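Local coordinates for Red carotenoid protein (RCP) (Nostoc sp., PDB 5FCY) that binds carotenoids such as beta-carotene as a soluble all-helical protein and probably serves photoprotection in a cyanobacterium, at residues V15-K20 with Q128-G133; F32-M37 with L104-M109. All blocks are in the same frame, centred on the assembly; numbering follows the deposited sequence.

Interaction 1. Residues V15-K20 with Q128-G133; sequences VQSWQK and QELLEG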
loop_
_atom_site.group_PDB
_atom_site.type_symbol
_atom_site.label_atom_id
_atom_site.label_comp_id
_atom_site.label_asym_id
_atom_site.label_seq_id
_atom_site.Cartn_x
_atom_site.Cartn_y
_atom_site.Cartn_z
ATOM N N VAL A 15 -1.979 2.421 12.432
ATOM C CA VAL A 15 -0.838 2.782 11.595
ATOM C C VAL A 15 0.455 2.274 12.217
ATOM O O VAL A 15 1.306 1.687 11.536
ATOM C CB VAL A 15 -0.798 4.305 11.375
ATOM C CG1 VAL A 15 0.444 4.710 10.590
ATOM C CG2 VAL A 15 -2.044 4.766 10.645
ATOM N N GLN A 16 0.628 2.496 13.522
ATOM C CA GLN A 16 1.840 2.039 14.192
ATOM C C GLN A 16 1.920 0.518 14.213
ATOM O O GLN A 16 2.991 -0.055 13.987
ATOM C CB GLN A 16 1.907 2.603 15.611
ATOM C CG GLN A 16 2.677 3.911 15.714
ATOM C CD GLN A 16 2.799 4.413 17.140
ATOM O OE1 GLN A 16 3.822 4.209 17.798
ATOM N NE2 GLN A 16 1.756 5.080 17.625
ATOM N N SER A 17 0.800 -0.156 14.482
ATOM C CA SER A 17 0.797 -1.613 14.423
ATOM C C SER A 17 1.090 -2.098 13.011
ATOM O O SER A 17 1.816 -3.080 12.818
ATOM C CB SER A 17 -0.545 -2.158 14.908
ATOM O OG SER A 17 -0.752 -1.860 16.278
ATOM N N TRP A 18 0.534 -1.415 12.007
ATOM C CA TRP A 18 0.793 -1.779 10.620
ATOM C C TRP A 18 2.268 -1.608 10.279
ATOM O O TRP A 18 2.835 -2.404 9.521
ATOM C CB TRP A 18 -0.083 -0.926 9.700
ATOM C CG TRP A 18 -0.316 -1.492 8.326
ATOM C CD1 TRP A 18 0.455 -2.402 7.663
ATOM C CD2 TRP A 18 -1.405 -1.176 7.452
ATOM N NE1 TRP A 18 -0.088 -2.670 6.429
ATOM C CE2 TRP A 18 -1.230 -1.929 6.276
ATOM C CE3 TRP A 18 -2.512 -0.329 7.551
ATOM C CZ2 TRP A 18 -2.119 -1.861 5.209
ATOM C CZ3 TRP A 18 -3.391 -0.260 6.490
ATOM C CH2 TRP A 18 -3.191 -1.021 5.335
ATOM N N GLN A 19 2.910 -0.585 10.844
ATOM C CA GLN A 19 4.304 -0.288 10.544
ATOM C C GLN A 19 5.286 -1.161 11.315
ATOM O O GLN A 19 6.492 -1.067 11.067
ATOM C CB GLN A 19 4.591 1.186 10.835
ATOM C CG GLN A 19 3.963 2.142 9.836
ATOM C CD GLN A 19 3.837 3.553 10.374
ATOM O OE1 GLN A 19 3.565 3.756 11.557
ATOM N NE2 GLN A 19 4.033 4.537 9.506
ATOM N N LYS A 20 4.810 -1.994 12.239
ATOM C CA LYS A 20 5.675 -2.906 12.974
ATOM C C LYS A 20 5.826 -4.257 12.292
ATOM O O LYS A 20 6.701 -5.036 12.682
ATOM C CB LYS A 20 5.135 -3.120 14.392
ATOM C CG LYS A 20 5.215 -1.891 15.275
ATOM C CD LYS A 20 4.282 -2.012 16.470
ATOM C CE LYS A 20 4.250 -0.733 17.297
ATOM N NZ LYS A 20 3.051 -0.673 18.186
ATOM N N GLN A 128 -4.112 -10.731 11.053
ATOM C CA GLN A 128 -5.538 -11.025 10.988
ATOM C C GLN A 128 -6.305 -10.269 12.065
ATOM O O GLN A 128 -7.489 -9.963 11.887
ATOM C CB GLN A 128 -5.776 -12.529 11.128
ATOM C CG GLN A 128 -7.125 -12.992 10.599
ATOM C CD GLN A 128 -7.086 -13.339 9.120
ATOM O OE1 GLN A 128 -6.197 -14.060 8.664
ATOM N NE2 GLN A 128 -8.050 -12.825 8.364
ATOM N N GLU A 129 -5.649 -9.960 13.186
ATOM C CA GLU A 129 -6.288 -9.167 14.229
ATOM C C GLU A 129 -6.471 -7.724 13.773
ATOM O O GLU A 129 -7.552 -7.145 13.926
ATOM C CB GLU A 129 -5.458 -9.231 15.512
ATOM C CG GLU A 129 -6.248 -9.007 16.793
ATOM C CD GLU A 129 -7.056 -10.223 17.204
ATOM O OE1 GLU A 129 -8.292 -10.217 17.020
ATOM O OE2 GLU A 129 -6.451 -11.192 17.709
ATOM N N LEU A 130 -5.419 -7.129 13.198
ATOM C CA LEU A 130 -5.534 -5.782 12.648
ATOM C C LEU A 130 -6.605 -5.718 11.568
ATOM O O LEU A 130 -7.404 -4.775 11.532
ATOM C CB LEU A 130 -4.190 -5.324 12.076
ATOM C CG LEU A 130 -3.104 -4.844 13.041
ATOM C CD1 LEU A 130 -1.866 -4.446 12.254
ATOM C CD2 LEU A 130 -3.585 -3.678 13.897
ATOM N N LEU A 131 -6.634 -6.707 10.673
ATOM C CA LEU A 131 -7.587 -6.679 9.569
ATOM C C LEU A 131 -9.018 -6.614 10.085
ATOM O O LEU A 131 -9.785 -5.721 9.711
ATOM C CB LEU A 131 -7.387 -7.902 8.674
ATOM C CG LEU A 131 -8.381 -8.055 7.520
ATOM C CD1 LEU A 131 -8.437 -6.801 6.666
ATOM C CD2 LEU A 131 -8.018 -9.253 6.668
ATOM N N GLU A 132 -9.399 -7.557 10.950
ATOM C CA GLU A 132 -10.741 -7.526 11.522
ATOM C C GLU A 132 -10.979 -6.222 12.273
ATOM O O GLU A 132 -12.082 -5.665 12.232
ATOM C CB GLU A 132 -10.949 -8.730 12.443
ATOM C CG GLU A 132 -10.753 -10.083 11.758
ATOM C CD GLU A 132 -11.701 -10.297 10.589
ATOM O OE1 GLU A 132 -12.789 -9.681 10.584
ATOM O OE2 GLU A 132 -11.356 -11.079 9.674
ATOM N N GLY A 133 -9.952 -5.712 12.954
ATOM C CA GLY A 133 -10.084 -4.425 13.616
ATOM C C GLY A 133 -10.301 -3.291 12.632
ATOM O O GLY A 133 -11.031 -2.340 12.920
#
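L130, on helix 125-136, reaches across to helix 9-19 with its forked end and sets both methyls against S17. CD2 lies 3.5 Å from S17 CB, while CD1 stands 3.7 Å from the same carbon. CD1 also passes 3.9 Å from W18 N, so the leucine rests partly on the backbone of the opposing helix. Its CG is anti to the carbonyl carbon (chi1 -78°), and with chi2 at 180° the chain extends far enough to bridge backbones whose nearest CA atoms, those of W18 and L130, are 7.8 Å apart. Serine suits the other side because it is small and offers its CB to the methyls. Its OG folds back beside its own backbone N (chi1 -65°) to hydrogen-bond K13 O one turn earlier. The W18 indole goes to the interior of the all-helical domain, stacking on Y149 and meeting F30, about 6 Å from the beta-carotene at the nearest atoms. The seam between the two helices buries just 104 Å² in all. Its closest approaches are leucine methyls on S17 CB and beside W18 N, with no polar bond between the segments, which points to shape and the exclusion of water as what probably joins them here.

Interaction 2. Residues F32-M37 with L104-M109; sequences FIYKEM and LLSQGM. With BCR (beta-carotene), chain B.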
loop_
_atom_site.group_PDB
_atom_site.type_symbol
_atom_site.label_atom_id
_atom_site.label_comp_id
_atom_site.label_asym_id
_atom_site.label_seq_id
_atom_site.Cartn_x
_atom_site.Cartn_y
_atom_site.Cartn_z
ATOM N N PHE A 32 -5.231 -7.716 1.242
ATOM C CA PHE A 32 -6.477 -8.333 1.682
ATOM C C PHE A 32 -7.526 -7.280 2.009
ATOM O O PHE A 32 -8.708 -7.459 1.692
ATOM C CB PHE A 32 -6.221 -9.240 2.882
ATOM C CG PHE A 32 -5.568 -10.541 2.518
ATOM C CD1 PHE A 32 -6.280 -11.523 1.850
ATOM C CD2 PHE A 32 -4.244 -10.781 2.837
ATOM C CE1 PHE A 32 -5.684 -12.719 1.510
ATOM C CE2 PHE A 32 -3.643 -11.977 2.499
ATOM C CZ PHE A 32 -4.363 -12.946 1.836
ATOM N N ILE A 33 -7.116 -6.175 2.636
ATOM C CA ILE A 33 -8.029 -5.051 2.837
ATOM C C ILE A 33 -8.644 -4.632 1.508
ATOM O O ILE A 33 -9.847 -4.363 1.419
ATOM C CB ILE A 33 -7.293 -3.877 3.511
ATOM C CG1 ILE A 33 -6.851 -4.262 4.923
ATOM C CG2 ILE A 33 -8.189 -2.642 3.566
ATOM C CD1 ILE A 33 -5.901 -3.266 5.571
ATOM N N TYR A 34 -7.826 -4.567 0.455
ATOM C CA TYR A 34 -8.335 -4.184 -0.858
ATOM C C TYR A 34 -9.405 -5.147 -1.353
ATOM O O TYR A 34 -10.312 -4.741 -2.089
ATOM C CB TYR A 34 -7.182 -4.106 -1.860
ATOM C CG TYR A 34 -7.607 -4.235 -3.306
ATOM C CD1 TYR A 34 -8.139 -3.155 -3.995
ATOM C CD2 TYR A 34 -7.464 -5.440 -3.985
ATOM C CE1 TYR A 34 -8.525 -3.271 -5.319
ATOM C CE2 TYR A 34 -7.845 -5.565 -5.308
ATOM C CZ TYR A 34 -8.374 -4.478 -5.970
ATOM O OH TYR A 34 -8.753 -4.606 -7.286
ATOM N N LYS A 35 -9.323 -6.423 -0.968
ATOM C CA LYS A 35 -10.332 -7.392 -1.379
ATOM C C LYS A 35 -11.600 -7.310 -0.538
ATOM O O LYS A 35 -12.642 -7.815 -0.967
ATOM C CB LYS A 35 -9.759 -8.812 -1.320
ATOM C CG LYS A 35 -8.548 -9.043 -2.225
ATOM C CD LYS A 35 -8.873 -8.882 -3.710
ATOM C CE LYS A 35 -9.348 -10.183 -4.340
ATOM N NZ LYS A 35 -9.720 -9.991 -5.771
ATOM N N GLU A 36 -11.542 -6.687 0.640
ATOM C CA GLU A 36 -12.730 -6.439 1.443
ATOM C C GLU A 36 -13.424 -5.133 1.065
ATOM O O GLU A 36 -14.217 -4.612 1.856
ATOM C CB GLU A 36 -12.372 -6.418 2.933
ATOM C CG GLU A 36 -11.454 -7.544 3.383
ATOM C CD GLU A 36 -12.048 -8.922 3.155
ATOM O OE1 GLU A 36 -12.349 -9.613 4.152
ATOM O OE2 GLU A 36 -12.215 -9.315 1.979
ATOM N N MET A 37 -13.140 -4.597 -0.118
ATOM C CA MET A 37 -13.663 -3.294 -0.521
ATOM C C MET A 37 -14.244 -3.368 -1.930
ATOM O O MET A 37 -14.917 -4.338 -2.283
ATOM C CB MET A 37 -12.560 -2.230 -0.458
ATOM C CG MET A 37 -11.826 -2.165 0.883
ATOM S SD MET A 37 -12.661 -1.179 2.145
ATOM C CE MET A 37 -12.513 -2.252 3.572
ATOM N N LEU A 104 -4.305 1.977 -7.860
ATOM C CA LEU A 104 -4.015 1.522 -9.216
ATOM C C LEU A 104 -3.078 0.322 -9.217
ATOM O O LEU A 104 -3.127 -0.499 -10.140
ATOM C CB LEU A 104 -3.411 2.662 -10.034
ATOM C CG LEU A 104 -4.256 3.933 -10.145
ATOM C CD1 LEU A 104 -3.564 4.939 -11.043
ATOM C CD2 LEU A 104 -5.655 3.627 -10.661
ATOM N N LEU A 105 -2.211 0.207 -8.206
ATOM C CA LEU A 105 -1.392 -0.992 -8.076
ATOM C C LEU A 105 -2.259 -2.216 -7.826
ATOM O O LEU A 105 -2.034 -3.277 -8.417
ATOM C CB LEU A 105 -0.379 -0.827 -6.944
ATOM C CG LEU A 105 0.735 0.204 -7.114
ATOM C CD1 LEU A 105 1.605 0.214 -5.869
ATOM C CD2 LEU A 105 1.574 -0.077 -8.350
ATOM N N SER A 106 -3.255 -2.090 -6.948
ATOM C CA SER A 106 -4.135 -3.219 -6.670
ATOM C C SER A 106 -4.967 -3.582 -7.894
ATOM O O SER A 106 -5.154 -4.767 -8.194
ATOM C CB SER A 106 -5.034 -2.901 -5.476
ATOM O OG SER A 106 -5.725 -1.679 -5.663
ATOM N N GLN A 107 -5.472 -2.580 -8.615
ATOM C CA GLN A 107 -6.175 -2.857 -9.865
ATOM C C GLN A 107 -5.244 -3.520 -10.872
ATOM O O GLN A 107 -5.599 -4.525 -11.497
ATOM C CB GLN A 107 -6.760 -1.569 -10.441
ATOM C CG GLN A 107 -8.164 -1.261 -9.965
ATOM C CD GLN A 107 -8.816 -0.167 -10.782
ATOM O OE1 GLN A 107 -8.187 0.429 -11.656
ATOM N NE2 GLN A 107 -10.087 0.097 -10.509
ATOM N N GLY A 108 -4.041 -2.968 -11.041
ATOM C CA GLY A 108 -3.070 -3.558 -11.944
ATOM C C GLY A 108 -2.694 -4.982 -11.589
ATOM O O GLY A 108 -2.156 -5.701 -12.436
ATOM N N MET A 109 -2.963 -5.405 -10.353
ATOM C CA MET A 109 -2.697 -6.775 -9.933
ATOM C C MET A 109 -3.857 -7.709 -10.261
ATOM O O MET A 109 -3.632 -8.850 -10.677
ATOM C CB MET A 109 -2.400 -6.813 -8.430
ATOM C CG MET A 109 -1.052 -6.205 -8.057
ATOM S SD MET A 109 -0.781 -6.058 -6.280
ATOM C CE MET A 109 -0.586 -7.777 -5.818
HETATM C C1 BCR B . 5.190 -11.197 -2.690
HETATM C C2 BCR B . 5.390 -12.607 -2.139
HETATM C C3 BCR B . 5.583 -12.663 -0.627
HETATM C C4 BCR B . 4.783 -11.577 0.081
HETATM C C5 BCR B . 3.696 -11.056 -0.825
HETATM C C6 BCR B . 4.054 -10.490 -1.976
HETATM C C7 BCR B . 3.430 -9.265 -2.579
HETATM C C8 BCR B . 2.426 -8.528 -2.059
HETATM C C9 BCR B . 1.893 -7.320 -2.757
HETATM C C10 BCR B . 0.846 -6.650 -2.207
HETATM C C11 BCR B . 0.220 -5.442 -2.775
HETATM C C33 BCR B . 2.273 -11.254 -0.423
HETATM C C31 BCR B . 4.936 -11.328 -4.190
HETATM C C32 BCR B . 6.467 -10.413 -2.438
HETATM C C34 BCR B . 2.541 -6.900 -4.050
HETATM C C12 BCR B . -0.800 -4.846 -2.135
HETATM C C13 BCR B . -1.467 -3.621 -2.650
HETATM C C14 BCR B . -2.498 -3.088 -1.941
HETATM C C15 BCR B . -3.247 -1.881 -2.321
HETATM C C16 BCR B . -4.268 -1.421 -1.583
HETATM C C17 BCR B . -4.982 -0.209 -2.013
HETATM C C18 BCR B . -6.026 0.333 -1.355
HETATM C C19 BCR B . -6.624 1.572 -1.921
HETATM C C20 BCR B . -7.610 2.267 -1.340
HETATM C C21 BCR B . -8.125 3.486 -1.981
HETATM C C22 BCR B . -9.137 4.214 -1.469
HETATM C C23 BCR B . -9.586 5.414 -2.230
HETATM C C24 BCR B . -10.651 6.148 -1.879
HETATM C C25 BCR B . -11.124 7.341 -2.640
HETATM C C26 BCR B . -10.576 7.759 -3.782
HETATM C C27 BCR B . -10.018 9.162 -3.845
HETATM C C28 BCR B . -10.755 10.038 -2.840
HETATM C C29 BCR B . -12.203 9.591 -2.676
HETATM C C30 BCR B . -12.296 8.162 -2.143
HETATM C C35 BCR B . -0.949 -3.026 -3.930
HETATM C C36 BCR B . -6.533 -0.323 -0.100
HETATM C C37 BCR B . -9.765 3.755 -0.183
HETATM C C38 BCR B . -10.594 6.908 -5.027
HETATM C C39 BCR B . -13.571 7.499 -2.642
HETATM C C40 BCR B . -12.332 8.223 -0.620
#
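Y34 lays one face of its ring over the side chain of S106. The serine CB sits 3.4 Å from the Y34 ring centroid and only 10° off the ring normal, a CH-pi contact centred on the face. S106 OG, displaced towards one side of the ring, is 3.2 Å from Y34 CE1, but its hydrogen bond goes to Y103 O in its own helix. Serine is small enough for this flat approach, and the backbone can satisfy its hydroxyl. The tyrosine, with CG anti to its N (chi1 158°), spans from helix 23-35 to helix 95-110, where its OH hydrogen-bonds D110 OD2. The overlap lies beside the carotenoid pocket of the all-helical domain of the orange carotenoid protein N-terminal family. Here Y34 CB is 4.0 Å from C16 of the beta-carotene, and S106 CB is 3.8 Å from its C15, so the pair lines the middle of the polyene. With an alanine in place of Y34, S106 would probably be uncovered, a gap opened next to the polyene and D110 deprived of its phenol partner. On the same helix, L105 CB packs on the C35 methyl, and one turn on M109 SD is 3.7 Å from C11 of the pigment, the bend at chi3 bringing CE to the C34 methyl.

The centres of the two interactions are about 17 Å apart, yet their segments meet: L131 CD1 touches I33 CG1 at 3.5 Å, and the W18 indole also reaches I33. Interaction 2 is nested within the loop that interaction 1 closes. Each contact draws one helix from the consecutive pair 9-19 and 23-35 and another from the consecutive pair 95-110 and 125-136, so early and late parts of the chain are brought together twice. Helix 23-35 occupies the middle, with I33 turned to interaction 1 and Y34 to interaction 2. The outer contact is thus linked through W18, L131 and I33 to the helix that lines the pigment within a single all-helical domain.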